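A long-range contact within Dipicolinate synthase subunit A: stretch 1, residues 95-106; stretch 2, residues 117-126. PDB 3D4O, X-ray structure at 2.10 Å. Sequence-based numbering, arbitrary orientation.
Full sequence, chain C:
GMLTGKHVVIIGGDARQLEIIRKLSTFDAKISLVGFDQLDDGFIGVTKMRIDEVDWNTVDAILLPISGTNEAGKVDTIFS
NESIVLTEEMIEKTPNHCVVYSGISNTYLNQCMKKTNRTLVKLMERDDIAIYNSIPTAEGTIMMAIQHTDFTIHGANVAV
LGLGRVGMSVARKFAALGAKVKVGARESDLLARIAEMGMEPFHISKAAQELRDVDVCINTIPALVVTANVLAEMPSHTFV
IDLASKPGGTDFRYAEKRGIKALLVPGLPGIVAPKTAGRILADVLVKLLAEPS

Stretch 1 95-106: PNHCVVYSGISN
Stretch 2 (117-126) NRTLVKLMER

Two neighbouring strands, 99-102 and 119-122, run parallel with axes 4.8 Å apart at closest approach and 20° between their directions. The register is simple: Val-100 faces Leu-120, Tyr-101 faces Val-121, and Ser-102 faces Lys-122, with CA-CA distances of 4.9, 4.8 and 4.8 Å. Extended backbone, phi near -100 to -140° and psi mostly 100 to 140°, sets the alternation of side chains, with Thr-119 at -76/138 and Ser-102 at -139/-178; together the stretches bury 758 Å².

Asn-117 leaves a helix with positive phi (61/40), closing a Schellman motif. Arg-118 (m, m, t, chi4 -78°) then reaches back over the type I turn Pro-95 to Cys-98. Its NE lies 3.1 Å from Pro-95 O, and one guanidinium face covers Asn-96 CA, which is 3.8 Å from Arg-118 NH2.

Thr-119 (m) has its N 4.2 Å from Cys-98 O, and a water bridges the two, accepting from Thr-119 N at 2.9 Å and donating to Cys-98 O at 2.6 Å. The first direct backbone hydrogen bond is Val-100 N to Thr-119 O, 3.1 Å and nearly linear.

Leu-120 (t, p) shares a face with Val-100 (t), its CD1 3.8 Å from Val-100 CG1. Its CA also sits 3.4 Å from Val-100 O, a CA-H...O contact.

Val-121 (t) is bonded through both backbone polar atoms, as parallel pairing requires: Val-121 N donates to Val-100 O (2.9 Å), and Val-121 O accepts from Ser-102 N (2.8 Å). On the other face, its CB meets Tyr-101 CD2 at 3.6 Å and its CG2 meets Val-99 CG1 at 4.0 Å. Tyr-101 is m with chi2 89°.

Lys-122 (m, t, m, m) returns to the Leu-120 face, and its aliphatic CD packs 3.6 Å from Ser-105 CB. Ser-102 (t) turns its hydroxyl to its own stretch, OG donating to Ile-104 O at a very short 2.5 Å.

The ladder runs past the strand ends. Leu-123 N donates to Ser-102 O (2.7 Å), while Leu-123 (m, t) brings its CD2 to the edge of the Tyr-101 ring, 4.2 Å from Tyr-101 CD2. Stretch 2 now enters a 3-10 segment, 123-125, with Glu-125 N bonding to Lys-122 O at 3.0 Å. Selenomethionine Met-124 (m, m, m) gives its N to Gly-103 O at 2.9 Å. Gly-103 (-92/-63) fits closely here: an ideal CB would stand 3.5 Å from Met-124 CG, a tight approach. Finally, Arg-126 occupies the N-cap position before the next helix.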

# COMPACT_ATOMS: atom_id res chain seq x y z
N PRO C 95 -6.11 43.67 5.87
CA PRO C 95 -5.49 44.58 6.82
C PRO C 95 -4.02 44.31 6.91
O PRO C 95 -3.55 43.22 6.57
CB PRO C 95 -6.19 44.26 8.14
CG PRO C 95 -7.37 43.44 7.80
CD PRO C 95 -7.06 42.76 6.53
N ASN C 96 -3.30 45.31 7.38
CA ASN C 96 -1.84 45.26 7.49
C ASN C 96 -1.36 44.02 8.22
O ASN C 96 -0.37 43.41 7.84
CB ASN C 96 -1.31 46.52 8.20
N HIS C 97 -2.09 43.67 9.26
CA HIS C 97 -1.72 42.55 10.16
C HIS C 97 -2.09 41.18 9.62
O HIS C 97 -1.69 40.17 10.18
CB HIS C 97 -2.34 42.71 11.55
CG HIS C 97 -3.82 42.78 11.53
ND1 HIS C 97 -4.62 41.65 11.54
CD2 HIS C 97 -4.66 43.83 11.46
CE1 HIS C 97 -5.89 42.02 11.49
NE2 HIS C 97 -5.94 43.34 11.43
N CYS C 98 -2.80 41.14 8.51
CA CYS C 98 -3.23 39.85 7.93
C CYS C 98 -2.05 38.98 7.59
O CYS C 98 -1.07 39.42 7.02
CB CYS C 98 -4.10 40.05 6.67
SG CYS C 98 -4.80 38.48 5.97
N VAL C 99 -2.17 37.72 7.98
CA VAL C 99 -1.13 36.71 7.74
C VAL C 99 -1.67 35.57 6.88
O VAL C 99 -2.81 35.11 7.04
CB VAL C 99 -0.58 36.13 9.09
CG1 VAL C 99 0.44 35.04 8.85
CG2 VAL C 99 -0.01 37.25 9.93
N VAL C 100 -0.82 35.15 5.97
CA VAL C 100 -1.13 34.07 5.07
C VAL C 100 -0.40 32.86 5.55
O VAL C 100 0.79 32.92 5.85
CB VAL C 100 -0.66 34.37 3.65
CG1 VAL C 100 -1.06 33.24 2.74
CG2 VAL C 100 -1.23 35.69 3.19
N TYR C 101 -1.13 31.76 5.65
CA TYR C 101 -0.57 30.46 6.09
C TYR C 101 -0.60 29.42 4.99
O TYR C 101 -1.62 29.18 4.35
CB TYR C 101 -1.33 29.88 7.32
CG TYR C 101 -1.13 30.66 8.61
CD1 TYR C 101 -1.96 31.71 8.94
CD2 TYR C 101 -0.10 30.32 9.50
CE1 TYR C 101 -1.78 32.43 10.12
CE2 TYR C 101 0.09 31.02 10.67
CZ TYR C 101 -0.75 32.08 10.97
OH TYR C 101 -0.59 32.79 12.14
N SER C 102 0.52 28.78 4.79
CA SER C 102 0.60 27.72 3.80
C SER C 102 1.43 26.55 4.37
O SER C 102 1.88 26.56 5.52
CB SER C 102 1.24 28.26 2.52
OG SER C 102 1.20 27.32 1.46
N GLY C 103 1.62 25.55 3.54
CA GLY C 103 2.49 24.41 3.88
C GLY C 103 3.82 24.84 3.31
O GLY C 103 4.81 25.09 4.03
N ILE C 104 3.80 24.99 2.00
CA ILE C 104 4.94 25.45 1.21
C ILE C 104 4.55 26.65 0.40
O ILE C 104 3.41 27.09 0.40
CB ILE C 104 5.48 24.36 0.22
CG1 ILE C 104 4.49 24.04 -0.89
CG2 ILE C 104 5.85 23.06 0.94
CD1 ILE C 104 4.81 22.72 -1.64
N SER C 105 5.53 27.19 -0.29
CA SER C 105 5.29 28.32 -1.19
C SER C 105 5.95 28.07 -2.53
O SER C 105 6.37 26.95 -2.85
CB SER C 105 5.81 29.63 -0.61
OG SER C 105 5.38 30.76 -1.37
N ASN C 106 5.99 29.13 -3.30
CA ASN C 106 6.66 29.13 -4.59
C ASN C 106 6.97 30.55 -5.00
O ASN C 106 6.70 31.49 -4.26
CB ASN C 106 5.87 28.42 -5.69
CG ASN C 106 4.55 29.06 -5.96
OD1 ASN C 106 4.26 30.16 -5.50
ND2 ASN C 106 3.73 28.37 -6.73
N ASN C 117 3.50 43.20 0.85
CA ASN C 117 4.09 43.42 2.18
C ASN C 117 3.33 42.69 3.27
O ASN C 117 3.08 43.25 4.35
CB ASN C 117 4.16 44.93 2.49
N ARG C 118 2.91 41.47 2.95
CA ARG C 118 2.20 40.60 3.90
C ARG C 118 3.07 39.44 4.34
O ARG C 118 3.88 38.92 3.58
CB ARG C 118 0.89 40.06 3.31
CG ARG C 118 -0.17 41.13 3.08
CD ARG C 118 -0.69 41.67 4.40
NE ARG C 118 -1.64 42.76 4.21
CZ ARG C 118 -1.29 44.01 3.91
NH1 ARG C 118 -0.01 44.30 3.71
NH2 ARG C 118 -2.21 44.95 3.77
N THR C 119 2.90 39.08 5.61
CA THR C 119 3.67 37.98 6.21
C THR C 119 3.14 36.65 5.74
O THR C 119 1.94 36.44 5.65
CB THR C 119 3.66 38.05 7.74
OG1 THR C 119 4.36 39.24 8.16
CG2 THR C 119 4.34 36.83 8.36
N LEU C 120 4.07 35.76 5.45
CA LEU C 120 3.77 34.41 5.02
C LEU C 120 4.42 33.38 5.91
O LEU C 120 5.63 33.41 6.13
CB LEU C 120 4.24 34.19 3.59
CG LEU C 120 4.10 32.80 2.98
CD1 LEU C 120 2.64 32.42 2.77
CD2 LEU C 120 4.87 32.78 1.67
N VAL C 121 3.59 32.49 6.40
CA VAL C 121 4.02 31.38 7.23
C VAL C 121 3.86 30.07 6.46
O VAL C 121 2.79 29.65 6.09
CB VAL C 121 3.24 31.33 8.54
CG1 VAL C 121 3.64 30.09 9.33
CG2 VAL C 121 3.50 32.58 9.34
N LYS C 122 5.00 29.44 6.25
CA LYS C 122 5.08 28.17 5.58
C LYS C 122 5.24 27.12 6.66
O LYS C 122 6.34 26.91 7.19
CB LYS C 122 6.29 28.15 4.63
CG LYS C 122 6.14 29.05 3.41
CD LYS C 122 7.43 29.13 2.62
CE LYS C 122 8.39 30.20 3.15
NZ LYS C 122 7.91 31.60 2.87
N LEU C 123 4.13 26.47 6.98
CA LEU C 123 4.09 25.51 8.09
C LEU C 123 5.06 24.37 7.93
O LEU C 123 5.52 23.80 8.94
CB LEU C 123 2.67 24.97 8.33
CG LEU C 123 1.65 26.04 8.78
CD1 LEU C 123 0.25 25.43 8.96
CD2 LEU C 123 2.10 26.80 10.07
N MSE C 124 5.43 24.06 6.70
CA MSE C 124 6.32 22.91 6.46
C MSE C 124 7.78 23.23 6.77
O MSE C 124 8.62 22.35 6.77
CB MSE C 124 6.16 22.32 5.06
CG MSE C 124 4.79 21.65 4.87
SE MSE C 124 4.64 20.04 6.00
CE MSE C 124 5.85 19.03 4.88
N GLU C 125 8.06 24.48 7.08
CA GLU C 125 9.42 24.87 7.48
C GLU C 125 9.63 24.66 8.96
O GLU C 125 10.72 24.88 9.48
CB GLU C 125 9.72 26.33 7.13
CG GLU C 125 9.94 26.48 5.67
CD GLU C 125 10.24 27.89 5.25
OE1 GLU C 125 10.20 28.82 6.07
OE2 GLU C 125 10.48 28.05 4.04
N ARG C 126 8.57 24.28 9.66
CA ARG C 126 8.71 24.00 11.09
C ARG C 126 9.12 22.55 11.15
O ARG C 126 8.36 21.66 10.77
CB ARG C 126 7.43 24.25 11.87
CG ARG C 126 6.80 25.62 11.65
CD ARG C 126 6.15 26.14 12.93
NE ARG C 126 5.71 25.04 13.76
CZ ARG C 126 5.22 25.16 14.99
NH1 ARG C 126 5.10 26.36 15.54
NH2 ARG C 126 4.84 24.05 15.65
O HOH W 1 1.29 40.40 7.62